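Local coordinates for protein beta-N-acetylhexosaminidase (Thermotoga neapolitana, PDB 5BZA) that probably hydrolyses terminal non-reducing N-acetyl-D-hexosamine residues from N-acetyl-beta-D-hexosaminides, as a glycoside hydrolase of family 3, at residues 246-251 with 274-279; 403-408 with 428-433. All blocks are in the same frame, centred on the assembly; numbering follows the deposited sequence.

Interaction 1. Residues 246-251 with 274-279; sequences AMEMKA and LLDNFR
E248 lays its carboxylate over the backbone amides of D276 and N277 and against the side chain of L275, where strand 273-275 of the TIM-barrel-type domain runs out into a loop. Its CG stands anti to the carbonyl carbon (chi1 -64°), and a bend at chi2 (96°) carries the acid to the strand end. There E248 OE1 accepts from D276 N at 2.8 Å, a nearly straight bond (164° at the hydrogen) arriving from above the carboxylate plane. E248 OE2 takes a weak bond from N277 N and lies 3.2 Å from L275 CB, the two side chains crossing at about a right angle. Two acids are thereby crowded together: E248 OE1 is 3.0 Å from D276 OD1, both acceptors, with D280 adding a further charge near OE2. Such proximity could raise the pKa of one of these groups. D276 CB also reaches A246 CB, 3.7 Å away. E248 rides on a type I turn, A246 to M249, just after D245, which with H161 holds a cadmium ion in this structure. Near the start of the turn, M247 N donates to L274 O at 2.9 Å, nearly along the C=O axis, and A246 CA meets L274 O at 3.3 Å in a CA-H...O contact.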
# COMPACT_ATOMS: atom_id res chain seq x y z
N ALA B 246 25.50 -0.35 -7.06
CA ALA B 246 25.34 -0.78 -8.48
C ALA B 246 26.60 -0.48 -9.30
O ALA B 246 27.03 0.66 -9.38
CB ALA B 246 24.13 -0.12 -9.12
N MET B 247 27.17 -1.52 -9.92
CA MET B 247 28.49 -1.38 -10.58
C MET B 247 28.48 -0.44 -11.78
O MET B 247 29.52 0.08 -12.15
CB MET B 247 29.00 -2.74 -11.05
CG MET B 247 29.52 -3.61 -9.95
SD MET B 247 30.97 -2.93 -9.10
CE MET B 247 31.37 -4.37 -8.10
N GLU B 248 27.32 -0.27 -12.40
CA GLU B 248 27.21 0.54 -13.61
C GLU B 248 27.37 2.01 -13.25
O GLU B 248 27.62 2.82 -14.12
CB GLU B 248 25.86 0.33 -14.32
CG GLU B 248 25.63 -1.10 -14.85
CD GLU B 248 24.84 -1.94 -13.87
OE1 GLU B 248 24.93 -1.65 -12.65
OE2 GLU B 248 24.10 -2.87 -14.31
N MET B 249 27.19 2.36 -11.99
CA MET B 249 27.32 3.75 -11.62
C MET B 249 28.69 4.36 -12.04
O MET B 249 29.73 3.69 -12.03
CB MET B 249 27.09 3.93 -10.13
CG MET B 249 25.64 4.12 -9.73
SD MET B 249 25.42 4.23 -7.92
CE MET B 249 25.76 2.60 -7.49
N LYS B 250 28.64 5.62 -12.46
CA LYS B 250 29.74 6.31 -13.11
C LYS B 250 31.01 6.29 -12.26
O LYS B 250 32.11 6.13 -12.78
CB LYS B 250 29.30 7.74 -13.40
CG LYS B 250 28.79 7.98 -14.80
CD LYS B 250 27.94 9.27 -14.86
CE LYS B 250 27.34 9.45 -16.24
NZ LYS B 250 28.41 9.27 -17.28
N ALA B 251 30.83 6.43 -10.94
CA ALA B 251 31.94 6.37 -10.00
C ALA B 251 32.79 5.15 -10.25
O ALA B 251 34.03 5.21 -10.15
CB ALA B 251 31.44 6.38 -8.57
N LEU B 274 25.98 -6.06 -7.46
CA LEU B 274 24.70 -5.44 -7.76
C LEU B 274 24.76 -4.72 -9.12
O LEU B 274 25.65 -3.90 -9.36
CB LEU B 274 24.30 -4.48 -6.63
CG LEU B 274 22.98 -3.72 -6.77
CD1 LEU B 274 21.78 -4.69 -6.54
CD2 LEU B 274 22.84 -2.52 -5.87
N LEU B 275 23.89 -5.13 -10.06
CA LEU B 275 23.67 -4.43 -11.34
C LEU B 275 22.39 -3.68 -11.33
O LEU B 275 21.37 -4.25 -10.95
CB LEU B 275 23.63 -5.41 -12.50
CG LEU B 275 24.87 -6.28 -12.55
CD1 LEU B 275 24.73 -7.29 -13.65
CD2 LEU B 275 26.11 -5.34 -12.74
N ASP B 276 22.37 -2.44 -11.80
CA ASP B 276 21.12 -1.70 -11.74
C ASP B 276 20.28 -1.96 -12.98
O ASP B 276 19.22 -1.36 -13.14
CB ASP B 276 21.36 -0.18 -11.52
CG ASP B 276 22.01 0.48 -12.69
OD1 ASP B 276 22.46 -0.23 -13.60
OD2 ASP B 276 22.12 1.73 -12.69
N ASN B 277 20.74 -2.90 -13.81
CA ASN B 277 20.08 -3.26 -15.06
C ASN B 277 20.30 -4.74 -15.40
O ASN B 277 21.42 -5.14 -15.70
CB ASN B 277 20.59 -2.41 -16.21
CG ASN B 277 19.76 -2.55 -17.46
OD1 ASN B 277 19.01 -3.54 -17.64
ND2 ASN B 277 19.89 -1.57 -18.36
N PHE B 278 19.22 -5.53 -15.40
CA PHE B 278 19.34 -6.98 -15.64
C PHE B 278 19.93 -7.25 -17.01
O PHE B 278 20.56 -8.27 -17.23
CB PHE B 278 17.97 -7.67 -15.50
CG PHE B 278 16.99 -7.30 -16.60
CD1 PHE B 278 16.20 -6.14 -16.48
CD2 PHE B 278 16.85 -8.10 -17.74
CE1 PHE B 278 15.28 -5.79 -17.49
CE2 PHE B 278 15.94 -7.76 -18.74
CZ PHE B 278 15.16 -6.59 -18.62
N ARG B 279 19.71 -6.32 -17.92
CA ARG B 279 20.26 -6.46 -19.25
C ARG B 279 21.81 -6.44 -19.22
O ARG B 279 22.43 -6.93 -20.14
CB ARG B 279 19.71 -5.38 -20.19
CG ARG B 279 18.18 -5.47 -20.40
CD ARG B 279 17.64 -4.33 -21.27
NE ARG B 279 16.23 -4.54 -21.64
CZ ARG B 279 15.19 -3.89 -21.11
NH1 ARG B 279 15.41 -2.88 -20.25
NH2 ARG B 279 13.94 -4.20 -21.50

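Interaction 2. Residues 403-408 with 428-433; sequences FVVNAS and FIIRNP
The rings of F403 and F428 lie side by side and point the same way, an offset stack across two adjacent parallel strands of a beta-alpha-beta unit (strand 399-404, helix 411-418, strand 425-429) in the C-terminal domain. Their planes are 23° apart and their centroids 4.6 Å. Parallel register puts both CB atoms on one face of the sheet, and similar first torsions, each CG anti to its carbonyl carbon, turn the two rings the same way. The overlap is displaced toward the rims: CE1 of F403 sits over the F428 ring, while F403 CD1 comes to 3.5 Å from F428 CB. F459 and L462 of helix 452-463 pack against F403 and F428 respectively. V404 and I429 face the other way, V404 CB meeting I429 CG1 at 4.1 Å. Parallel pairing is secured by V404 N, which donates to F428 O at 2.8 Å, and by a weaker bond from I430 N to V404 O, long at 3.4 Å though almost straight (175°). Beyond the paired residues the chains become loops, but apolar contact continues. I430 holds CG1 in the crowded position between backbone N and carbonyl carbon, crossing V405 obliquely, and its CG2 lies at the edge of the F403 ring. V405 CG2 lies 3.9 Å from I430 CG1 and 4.1 Å from R431 CG.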
# COMPACT_ATOMS: atom_id res chain seq x y z
N PHE B 403 -14.32 -3.84 -25.53
CA PHE B 403 -14.29 -4.12 -24.10
C PHE B 403 -15.68 -3.88 -23.56
O PHE B 403 -16.10 -2.75 -23.24
CB PHE B 403 -13.23 -3.28 -23.40
CG PHE B 403 -11.83 -3.72 -23.72
CD1 PHE B 403 -11.25 -4.78 -23.03
CD2 PHE B 403 -11.15 -3.17 -24.78
CE1 PHE B 403 -9.98 -5.22 -23.35
CE2 PHE B 403 -9.87 -3.61 -25.11
CZ PHE B 403 -9.30 -4.64 -24.39
N VAL B 404 -16.41 -4.97 -23.50
CA VAL B 404 -17.86 -4.93 -23.31
C VAL B 404 -18.27 -4.78 -21.84
O VAL B 404 -17.88 -5.58 -20.98
CB VAL B 404 -18.49 -6.19 -23.86
CG1 VAL B 404 -20.00 -6.11 -23.71
CG2 VAL B 404 -18.06 -6.40 -25.33
N VAL B 405 -19.09 -3.77 -21.59
CA VAL B 405 -19.74 -3.52 -20.31
C VAL B 405 -21.27 -3.35 -20.59
O VAL B 405 -21.65 -2.73 -21.60
CB VAL B 405 -19.14 -2.29 -19.63
CG1 VAL B 405 -19.98 -1.82 -18.46
CG2 VAL B 405 -17.70 -2.59 -19.19
N ASN B 406 -22.10 -4.02 -19.77
CA ASN B 406 -23.60 -3.98 -19.78
C ASN B 406 -24.21 -3.99 -21.21
O ASN B 406 -24.96 -3.09 -21.62
CB ASN B 406 -24.15 -2.80 -18.92
CG ASN B 406 -24.24 -1.48 -19.68
OD1 ASN B 406 -23.32 -1.14 -20.41
ND2 ASN B 406 -25.37 -0.78 -19.56
N ALA B 407 -23.90 -5.04 -21.95
CA ALA B 407 -24.35 -5.15 -23.33
C ALA B 407 -25.85 -5.42 -23.36
O ALA B 407 -26.51 -5.20 -24.38
CB ALA B 407 -23.58 -6.26 -24.06
N SER B 408 -26.39 -5.87 -22.23
CA SER B 408 -27.77 -6.34 -22.14
C SER B 408 -28.76 -5.27 -21.69
O SER B 408 -29.90 -5.60 -21.36
CB SER B 408 -27.84 -7.53 -21.18
OG SER B 408 -27.10 -8.62 -21.70
N PHE B 428 -14.34 -8.62 -25.30
CA PHE B 428 -13.81 -8.85 -23.97
C PHE B 428 -14.93 -8.55 -23.00
O PHE B 428 -15.27 -7.39 -22.77
CB PHE B 428 -12.57 -7.96 -23.68
CG PHE B 428 -11.35 -8.31 -24.51
CD1 PHE B 428 -11.25 -7.90 -25.84
CD2 PHE B 428 -10.29 -9.02 -23.95
CE1 PHE B 428 -10.11 -8.22 -26.61
CE2 PHE B 428 -9.14 -9.34 -24.72
CZ PHE B 428 -9.06 -8.94 -26.04
N ILE B 429 -15.52 -9.60 -22.42
CA ILE B 429 -16.60 -9.36 -21.47
C ILE B 429 -16.02 -9.25 -20.08
O ILE B 429 -15.62 -10.24 -19.48
CB ILE B 429 -17.72 -10.45 -21.54
CG1 ILE B 429 -18.63 -10.17 -22.75
CG2 ILE B 429 -18.67 -10.26 -20.36
CD1 ILE B 429 -18.34 -10.97 -24.00
N ILE B 430 -15.95 -8.02 -19.60
CA ILE B 430 -15.13 -7.73 -18.44
C ILE B 430 -15.87 -7.45 -17.14
O ILE B 430 -15.24 -7.35 -16.10
CB ILE B 430 -14.17 -6.56 -18.74
CG1 ILE B 430 -14.92 -5.26 -19.00
CG2 ILE B 430 -13.25 -6.93 -19.89
CD1 ILE B 430 -13.96 -4.06 -19.14
N ARG B 431 -17.18 -7.24 -17.20
CA ARG B 431 -17.99 -7.12 -15.98
C ARG B 431 -18.94 -8.29 -15.86
O ARG B 431 -18.57 -9.36 -15.38
CB ARG B 431 -18.77 -5.82 -15.94
CG ARG B 431 -17.92 -4.67 -15.64
CD ARG B 431 -18.70 -3.69 -14.86
NE ARG B 431 -19.19 -4.36 -13.66
CZ ARG B 431 -19.59 -3.73 -12.57
NH1 ARG B 431 -19.51 -2.40 -12.50
NH2 ARG B 431 -20.04 -4.43 -11.53
N ASN B 432 -20.18 -8.06 -16.27
CA ASN B 432 -21.23 -9.05 -16.18
C ASN B 432 -21.02 -10.19 -17.16
O ASN B 432 -21.27 -10.04 -18.36
CB ASN B 432 -22.57 -8.34 -16.43
CG ASN B 432 -23.77 -9.27 -16.26
OD1 ASN B 432 -23.65 -10.37 -15.67
ND2 ASN B 432 -24.95 -8.81 -16.70
N PRO B 433 -20.59 -11.37 -16.67
CA PRO B 433 -20.25 -12.43 -17.62
C PRO B 433 -21.50 -13.00 -18.34
O PRO B 433 -21.36 -13.75 -19.32
CB PRO B 433 -19.55 -13.48 -16.74
CG PRO B 433 -20.17 -13.32 -15.43
CD PRO B 433 -20.40 -11.81 -15.28

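Interactions 1 and 2 belong to different domains, on opposite sides of the chain's centre, with centres about 45 Å apart and nearest atoms about 23 Å apart. Both involve the C-terminal end of a parallel strand, yet interaction 2 joins two neighbouring strands, whereas interaction 1 joins one strand end to a turn leading into a short helix. Six of the seven touching residues in 403-408/428-433 are buried, and aromatic and aliphatic groups carry that contact. In 246-251/274-279 four of seven are buried, and one carboxylate, that of E248, meets backbone amides while lying close to a second acid. Sheet pairing supplies the hydrogen bonds of interaction 2; a side-chain acid supplies most of those in interaction 1.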